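Glyceraldehyde-3-phosphate dehydrogenase (Sulfolobus solfataricus, PDB 1B7G) catalyses the phosphorylating oxidation of glyceraldehyde 3-phosphate in glycolysis, using NADP in marked preference to NAD. Local coordinates at residues 3-8 with 76-81; 158-163 with 204-209; 235-240 with 283-288. The protein carries 1 engineered substitution. One frame throughout, in Å; residues are numbered along the deposited sequence.

Contact 1 of 3, residues 3-8 with 76-81; sequences NVAVNG and KTSDIV
Four hydrogen bonds tie the strand of 3-8 to the turn and strand that follow helix 71-77. Ala5 N reaches Ile80 O at 3.1 Å, almost straight and nearly along the C=O axis, a regular parallel-strand bond. Two residues earlier on the strand, Asn3 O takes the amide N of Asp79 at 3.0 Å from above its carbonyl plane, and a weaker bond from Ile80 N. Asp79 bonds in both directions: its OD2 accepts Asn3 N at 2.8 Å, the carboxylate being brought there by a CG beside its own backbone N (chi1 -65°). An aspartate suits this site because a short acidic side chain can reach the amide.

These strands are neighbours in the middle of the parallel sheet of a Rossmann-type nucleotide-binding domain, and Gly8, just after the first strand, probably opens its GxGxxG motif.

A water bridges the polar groups beside Asn3, accepting from Asn3 ND2 at 2.9 Å and donating to Thr77 O and Asp79 OD1.

Apolar contacts fall on both sheet faces. Ala5 CB lies 3.5 Å from Ser78 CB, close enough to favour small residues, while Ser78 OG turns to Ile75 O; Asn7 CB rests on Val81 CG1 at 3.9 Å, and Asn7 ND2 hydrogen-bonds Tyr97 OH. On the other face Val4 CG2 and Ile80 CG2 lie side by side, 4.1 Å apart, with Ile20 of helix 11-21 beside Val4.

Contact 2 of 3, residues 158-163 with 204-209; sequences EKVRAT and LDIATM. Unlike the reference sequence in segment 158-163: Lys159 (reference Asn).
Strands 158-163 and 205-209 run parallel, 2° apart with axes 4.8 Å from each other, and Val160 and Ala162 each donate through N and accept through O, from Val160 N to Asp205 O (3.0 Å) through to Met209 N and Ala162 O. Before this ladder a water joins Glu158 O to Asp205 N.

On one face Arg161 carries the contact. Its chain bends at chi2 (-68°), bringing the guanidinium end-on to Asp205: NH2 at 3.0 Å and NH1 at 3.1 Å both hold the single oxygen OD1, which lies near the guanidinium plane, although the carboxylate is turned 52° from it. NH1 also bonds Val160 O at 3.0 Å, which fixes the group's rotation. CD of Lys159 (asparagine in the reference) lies over one face of the guanidinium and Ala207 CB, small enough to fit, over the opposite one, both offset toward its rim. Lys159 NZ stays 4.4 Å from Asp205 OD2, beyond a salt bridge, but may still stabilise the carboxylate. An alanine in place of Arg161 removes both nitrogens from Asp205 OD1 and a donor from Val160 O, and would probably leave the carboxylate less fixed.

The other face is mostly apolar: the two branches of Val160 divide, CG1 lying alongside Ile206 CD1 at 3.7 Å and CG2 meeting Leu204 CD2 at 3.8 Å.

This face packs on Ile148 and Leu144 of helix 139-152 and on helix 193-198, Thr208 touching His193 while its OG1 bonds Ser191. Along the other edge of 158-163, Glu158 and Lys159 both face Thr226 of strand 219-227 in a classic beta bulge.

Contact 3 of 3, residues 235-240 with 283-288; sequences DILSVL and DSIYVK
No flat side chain takes part here: Tyr286, the one aromatic residue of the two segments, has its CB directed away from the helix and touches Met293 of strand 291-298, so neither a face nor an edge of its ring enters the contact. What remains is a helix-on-sheet packing in the C-terminal domain, with helix 233-241 set against strand 278-288 of the mixed sheet; no hydrogen bond joins segments 235-240 and 283-288.

Ile285 and Val287, either side of Tyr286, both turn to the helix, while spacing of one and four residues brings Ile236, Leu237 and Leu240 to meet them. Branched aliphatic chains suit such a surface, since they fill it without polar atoms to satisfy. Ile236 splits its two branches: CG1 lies 3.8 Å from Val287 CG2, and CG2 lies 4.1 Å from Ile285 CG2. Around them, Leu248 of strand 246-249 touches Leu237 and Ile285, Leu294 touches Ile285 and Leu240, and Val231 touches Ile236 and Val287.

Ile285 has its CG1 beside the backbone N and an extended chi2 (170°), which carries CD1 out to two leucine methyls: it meets Leu240 CD1 tip to tip at 3.8 Å and Leu237 CD1 crosswise at 3.9 Å.

Contact 1 stands apart, in the nucleotide-binding domain, its centre 36 and 41 Å from those of contacts 2 and 3 and on the opposite side of the chain's centre. The other two share the mixed sheet of the C-terminal domain, centres 18 Å apart. Contacts 1 and 2 pair parallel strands, but contact 2 forms a regular backbone ladder, whereas contact 1 mixes backbone bonds with one to the Asp79 carboxylate; contact 3 lays a helix on a sheet through aliphatic carbons, mostly methyls. Burial does not track this chemistry: contacts 1 and 3 are largely buried, contact 2 only partly, with a salt bridge on one face and a mostly apolar one toward helices, near His193 of the phosphate site.

Contact 1 of 3, residues 3-8 with 76-81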
# COMPACT_ATOMS: atom_id res chain seq x y z
N ASN A 3 1.57 -18.40 24.92
CA ASN A 3 2.14 -17.07 25.00
C ASN A 3 3.28 -16.96 23.97
O ASN A 3 4.22 -17.74 24.08
CB ASN A 3 2.75 -16.86 26.41
CG ASN A 3 1.64 -16.69 27.46
OD1 ASN A 3 0.55 -16.25 27.07
ND2 ASN A 3 1.92 -17.01 28.72
N VAL A 4 3.18 -16.02 23.03
CA VAL A 4 4.19 -15.92 21.97
C VAL A 4 4.92 -14.58 21.98
O VAL A 4 4.33 -13.50 21.98
CB VAL A 4 3.59 -16.07 20.55
CG1 VAL A 4 4.71 -16.22 19.51
CG2 VAL A 4 2.61 -17.21 20.45
N ALA A 5 6.25 -14.69 21.91
CA ALA A 5 7.12 -13.54 21.74
C ALA A 5 7.55 -13.38 20.26
O ALA A 5 7.71 -14.39 19.60
CB ALA A 5 8.37 -13.82 22.57
N VAL A 6 7.77 -12.19 19.76
CA VAL A 6 8.33 -11.91 18.45
C VAL A 6 9.63 -11.12 18.59
O VAL A 6 9.67 -9.97 18.99
CB VAL A 6 7.42 -11.11 17.49
CG1 VAL A 6 8.07 -10.94 16.14
CG2 VAL A 6 6.07 -11.80 17.34
N ASN A 7 10.72 -11.78 18.20
CA ASN A 7 12.05 -11.18 18.33
C ASN A 7 12.46 -10.58 16.99
O ASN A 7 12.64 -11.29 16.00
CB ASN A 7 13.02 -12.24 18.87
CG ASN A 7 14.40 -11.65 19.16
OD1 ASN A 7 14.57 -10.45 19.06
ND2 ASN A 7 15.37 -12.50 19.50
N GLY A 8 12.42 -9.26 16.90
CA GLY A 8 12.69 -8.49 15.71
C GLY A 8 11.44 -7.93 15.05
O GLY A 8 10.89 -8.54 14.13
N LYS A 76 11.99 -15.30 28.49
CA LYS A 76 11.57 -16.00 29.69
C LYS A 76 10.06 -16.03 29.87
O LYS A 76 9.47 -17.08 30.20
CB LYS A 76 12.25 -15.40 30.94
CG LYS A 76 13.68 -15.81 31.19
CD LYS A 76 14.44 -15.01 32.23
CE LYS A 76 15.36 -13.96 31.66
NZ LYS A 76 16.18 -13.23 32.67
N THR A 77 9.39 -14.93 29.57
CA THR A 77 7.94 -14.83 29.67
C THR A 77 7.17 -15.60 28.63
O THR A 77 5.99 -15.97 28.84
CB THR A 77 7.54 -13.33 29.54
OG1 THR A 77 8.30 -12.59 30.48
CG2 THR A 77 6.06 -13.10 29.78
N SER A 78 7.74 -15.87 27.45
CA SER A 78 6.94 -16.58 26.44
C SER A 78 7.02 -18.07 26.67
O SER A 78 7.85 -18.57 27.45
CB SER A 78 7.51 -16.20 25.05
OG SER A 78 8.85 -16.68 24.98
N ASP A 79 6.11 -18.81 26.08
CA ASP A 79 6.13 -20.23 25.90
C ASP A 79 6.91 -20.58 24.60
O ASP A 79 7.28 -21.74 24.42
CB ASP A 79 4.70 -20.73 25.70
CG ASP A 79 3.86 -20.50 26.97
OD1 ASP A 79 4.41 -20.66 28.08
OD2 ASP A 79 2.67 -20.17 26.84
N ILE A 80 7.04 -19.63 23.66
CA ILE A 80 7.74 -19.89 22.38
C ILE A 80 8.09 -18.58 21.69
O ILE A 80 7.35 -17.58 21.76
CB ILE A 80 6.88 -20.72 21.42
CG1 ILE A 80 7.58 -21.04 20.07
CG2 ILE A 80 5.58 -19.96 21.10
CD1 ILE A 80 6.89 -22.21 19.33
N VAL A 81 9.26 -18.53 21.03
CA VAL A 81 9.67 -17.28 20.40
C VAL A 81 9.64 -17.41 18.85
O VAL A 81 10.10 -18.45 18.37
CB VAL A 81 11.11 -16.92 20.79
CG1 VAL A 81 11.50 -15.57 20.19
CG2 VAL A 81 11.30 -16.91 22.30
O HOH W 1 4.38 -18.06 29.76

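Contact 2 of 3, residues 158-163 with 204-209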
# COMPACT_ATOMS: atom_id res chain seq x y z
N GLU A 158 9.05 -35.12 -10.27
CA GLU A 158 10.33 -35.82 -10.40
C GLU A 158 11.48 -34.86 -10.59
O GLU A 158 12.62 -35.16 -10.20
CB GLU A 158 10.19 -36.76 -11.62
CG GLU A 158 9.17 -37.86 -11.34
CD GLU A 158 9.66 -38.85 -10.29
OE1 GLU A 158 10.79 -38.69 -9.78
OE2 GLU A 158 8.92 -39.79 -9.98
N LYS A 159 11.18 -33.68 -11.14
CA LYS A 159 12.22 -32.70 -11.38
C LYS A 159 11.71 -31.26 -11.48
O LYS A 159 10.66 -30.98 -11.99
CB LYS A 159 12.96 -33.05 -12.70
CG LYS A 159 14.28 -32.28 -12.76
CD LYS A 159 14.91 -32.30 -14.13
CE LYS A 159 15.34 -33.69 -14.55
NZ LYS A 159 16.22 -33.61 -15.76
N VAL A 160 12.50 -30.33 -10.91
CA VAL A 160 12.15 -28.92 -10.94
C VAL A 160 13.37 -28.11 -11.43
O VAL A 160 14.45 -28.24 -10.86
CB VAL A 160 11.76 -28.35 -9.55
CG1 VAL A 160 11.53 -26.82 -9.61
CG2 VAL A 160 10.51 -29.00 -9.00
N ARG A 161 13.09 -27.22 -12.37
CA ARG A 161 14.11 -26.24 -12.80
C ARG A 161 13.39 -24.88 -12.70
O ARG A 161 12.24 -24.80 -13.14
CB ARG A 161 14.66 -26.46 -14.20
CG ARG A 161 15.42 -27.80 -14.37
CD ARG A 161 16.71 -27.76 -13.58
NE ARG A 161 17.54 -28.96 -13.75
CZ ARG A 161 17.51 -30.00 -12.91
NH1 ARG A 161 16.67 -29.93 -11.87
NH2 ARG A 161 18.28 -31.07 -13.06
N ALA A 162 14.00 -23.92 -11.99
CA ALA A 162 13.30 -22.66 -11.82
C ALA A 162 14.30 -21.49 -11.90
O ALA A 162 15.43 -21.60 -11.50
CB ALA A 162 12.62 -22.60 -10.44
N THR A 163 13.75 -20.42 -12.41
CA THR A 163 14.42 -19.13 -12.41
C THR A 163 13.59 -18.14 -11.57
O THR A 163 12.40 -18.00 -11.73
CB THR A 163 14.54 -18.68 -13.87
OG1 THR A 163 15.68 -19.28 -14.48
CG2 THR A 163 14.71 -17.15 -13.94
N LEU A 204 14.33 -34.55 -4.03
CA LEU A 204 13.83 -33.97 -5.26
C LEU A 204 15.00 -33.43 -6.09
O LEU A 204 15.87 -32.77 -5.52
CB LEU A 204 12.83 -32.85 -5.00
CG LEU A 204 12.43 -32.05 -6.27
CD1 LEU A 204 11.72 -32.95 -7.27
CD2 LEU A 204 11.53 -30.90 -5.83
N ASP A 205 14.99 -33.72 -7.36
CA ASP A 205 16.08 -33.20 -8.24
C ASP A 205 15.65 -31.77 -8.65
O ASP A 205 14.80 -31.60 -9.52
CB ASP A 205 16.17 -34.12 -9.45
CG ASP A 205 17.07 -33.64 -10.57
OD1 ASP A 205 17.65 -32.54 -10.51
OD2 ASP A 205 17.24 -34.37 -11.57
N ILE A 206 16.22 -30.78 -8.01
CA ILE A 206 15.83 -29.38 -8.26
C ILE A 206 17.08 -28.52 -8.42
O ILE A 206 18.10 -28.70 -7.75
CB ILE A 206 14.92 -28.78 -7.15
CG1 ILE A 206 14.70 -27.27 -7.35
CG2 ILE A 206 15.58 -29.01 -5.80
CD1 ILE A 206 13.54 -26.66 -6.56
N ALA A 207 17.01 -27.60 -9.40
CA ALA A 207 18.10 -26.65 -9.56
C ALA A 207 17.47 -25.29 -9.82
O ALA A 207 16.44 -25.16 -10.49
CB ALA A 207 19.11 -27.11 -10.63
N THR A 208 18.05 -24.25 -9.27
CA THR A 208 17.47 -22.92 -9.40
C THR A 208 18.55 -21.88 -9.70
O THR A 208 19.68 -22.04 -9.26
CB THR A 208 16.82 -22.46 -8.07
OG1 THR A 208 17.79 -22.58 -7.04
CG2 THR A 208 15.57 -23.25 -7.73
N MET A 209 18.13 -20.86 -10.44
CA MET A 209 19.01 -19.70 -10.61
C MET A 209 18.24 -18.45 -10.19
O MET A 209 17.02 -18.43 -10.39
CB MET A 209 19.36 -19.54 -12.09
CG MET A 209 20.16 -20.60 -12.78
SD MET A 209 20.32 -20.41 -14.56
CE MET A 209 19.12 -21.57 -15.18
O HOH W 2 13.79 -36.19 -8.07

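Contact 3 of 3, residues 235-240 with 283-288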
# COMPACT_ATOMS: atom_id res chain seq x y z
N ASP A 235 -6.43 -31.20 -14.77
CA ASP A 235 -6.12 -31.69 -13.41
C ASP A 235 -5.12 -30.81 -12.68
O ASP A 235 -5.29 -30.57 -11.47
CB ASP A 235 -5.64 -33.15 -13.50
CG ASP A 235 -6.85 -34.02 -13.89
OD1 ASP A 235 -8.00 -33.55 -13.68
OD2 ASP A 235 -6.63 -35.12 -14.39
N ILE A 236 -4.15 -30.23 -13.40
CA ILE A 236 -3.19 -29.32 -12.75
C ILE A 236 -3.90 -28.04 -12.31
O ILE A 236 -3.74 -27.49 -11.24
CB ILE A 236 -2.11 -28.93 -13.78
CG1 ILE A 236 -1.30 -30.17 -14.17
CG2 ILE A 236 -1.21 -27.82 -13.28
CD1 ILE A 236 -0.72 -30.92 -12.99
N LEU A 237 -4.74 -27.57 -13.23
CA LEU A 237 -5.50 -26.36 -13.07
C LEU A 237 -6.48 -26.52 -11.92
O LEU A 237 -6.62 -25.65 -11.07
CB LEU A 237 -6.25 -26.01 -14.37
CG LEU A 237 -7.14 -24.75 -14.28
CD1 LEU A 237 -6.29 -23.54 -13.88
CD2 LEU A 237 -7.86 -24.48 -15.59
N SER A 238 -7.12 -27.71 -11.87
CA SER A 238 -8.07 -27.92 -10.77
C SER A 238 -7.39 -27.96 -9.44
O SER A 238 -7.93 -27.35 -8.48
CB SER A 238 -8.93 -29.16 -11.06
OG SER A 238 -9.33 -29.76 -9.84
N VAL A 239 -6.18 -28.51 -9.24
CA VAL A 239 -5.62 -28.43 -7.90
C VAL A 239 -5.17 -26.99 -7.62
O VAL A 239 -5.30 -26.49 -6.51
CB VAL A 239 -4.46 -29.34 -7.52
CG1 VAL A 239 -4.91 -30.78 -7.30
CG2 VAL A 239 -3.30 -29.31 -8.51
N LEU A 240 -4.60 -26.35 -8.64
CA LEU A 240 -4.08 -24.99 -8.43
C LEU A 240 -5.20 -24.03 -8.10
O LEU A 240 -4.97 -23.07 -7.37
CB LEU A 240 -3.25 -24.53 -9.66
CG LEU A 240 -1.95 -25.28 -9.86
CD1 LEU A 240 -1.15 -24.76 -11.08
CD2 LEU A 240 -1.06 -25.25 -8.63
N ASP A 283 -2.89 -18.03 -17.41
CA ASP A 283 -2.56 -18.18 -18.82
C ASP A 283 -1.16 -18.76 -18.99
O ASP A 283 -0.87 -19.21 -20.10
CB ASP A 283 -2.58 -16.81 -19.52
CG ASP A 283 -3.97 -16.33 -19.85
OD1 ASP A 283 -4.97 -16.98 -19.46
OD2 ASP A 283 -4.11 -15.28 -20.52
N SER A 284 -0.35 -18.77 -17.94
CA SER A 284 0.99 -19.29 -17.96
C SER A 284 1.03 -20.88 -17.87
O SER A 284 2.06 -21.43 -18.20
CB SER A 284 1.90 -18.74 -16.89
OG SER A 284 1.78 -19.36 -15.64
N ILE A 285 0.01 -21.45 -17.26
CA ILE A 285 -0.06 -22.86 -17.01
C ILE A 285 -0.03 -23.67 -18.29
O ILE A 285 -1.00 -23.84 -19.01
CB ILE A 285 -1.26 -23.26 -16.13
CG1 ILE A 285 -1.15 -22.55 -14.76
CG2 ILE A 285 -1.25 -24.78 -15.97
CD1 ILE A 285 -2.47 -22.72 -13.95
N TYR A 286 1.15 -24.26 -18.52
CA TYR A 286 1.41 -25.07 -19.70
C TYR A 286 1.66 -26.53 -19.34
O TYR A 286 2.64 -26.87 -18.69
CB TYR A 286 2.59 -24.45 -20.42
CG TYR A 286 3.14 -25.20 -21.60
CD1 TYR A 286 3.88 -26.37 -21.47
CD2 TYR A 286 2.94 -24.71 -22.88
CE1 TYR A 286 4.38 -27.05 -22.57
CE2 TYR A 286 3.44 -25.37 -24.00
CZ TYR A 286 4.16 -26.53 -23.83
OH TYR A 286 4.64 -27.16 -24.96
N VAL A 287 0.75 -27.41 -19.75
CA VAL A 287 0.83 -28.83 -19.47
C VAL A 287 0.89 -29.60 -20.78
O VAL A 287 0.02 -29.46 -21.64
CB VAL A 287 -0.38 -29.30 -18.65
CG1 VAL A 287 -0.21 -30.77 -18.29
CG2 VAL A 287 -0.60 -28.41 -17.43
N LYS A 288 1.99 -30.34 -20.95
CA LYS A 288 2.14 -31.23 -22.08
C LYS A 288 2.78 -32.55 -21.65
O LYS A 288 3.98 -32.62 -21.40
CB LYS A 288 2.93 -30.65 -23.25
CG LYS A 288 2.71 -31.50 -24.51
CD LYS A 288 3.58 -31.06 -25.67
CE LYS A 288 3.04 -31.68 -26.96
NZ LYS A 288 4.14 -31.98 -27.92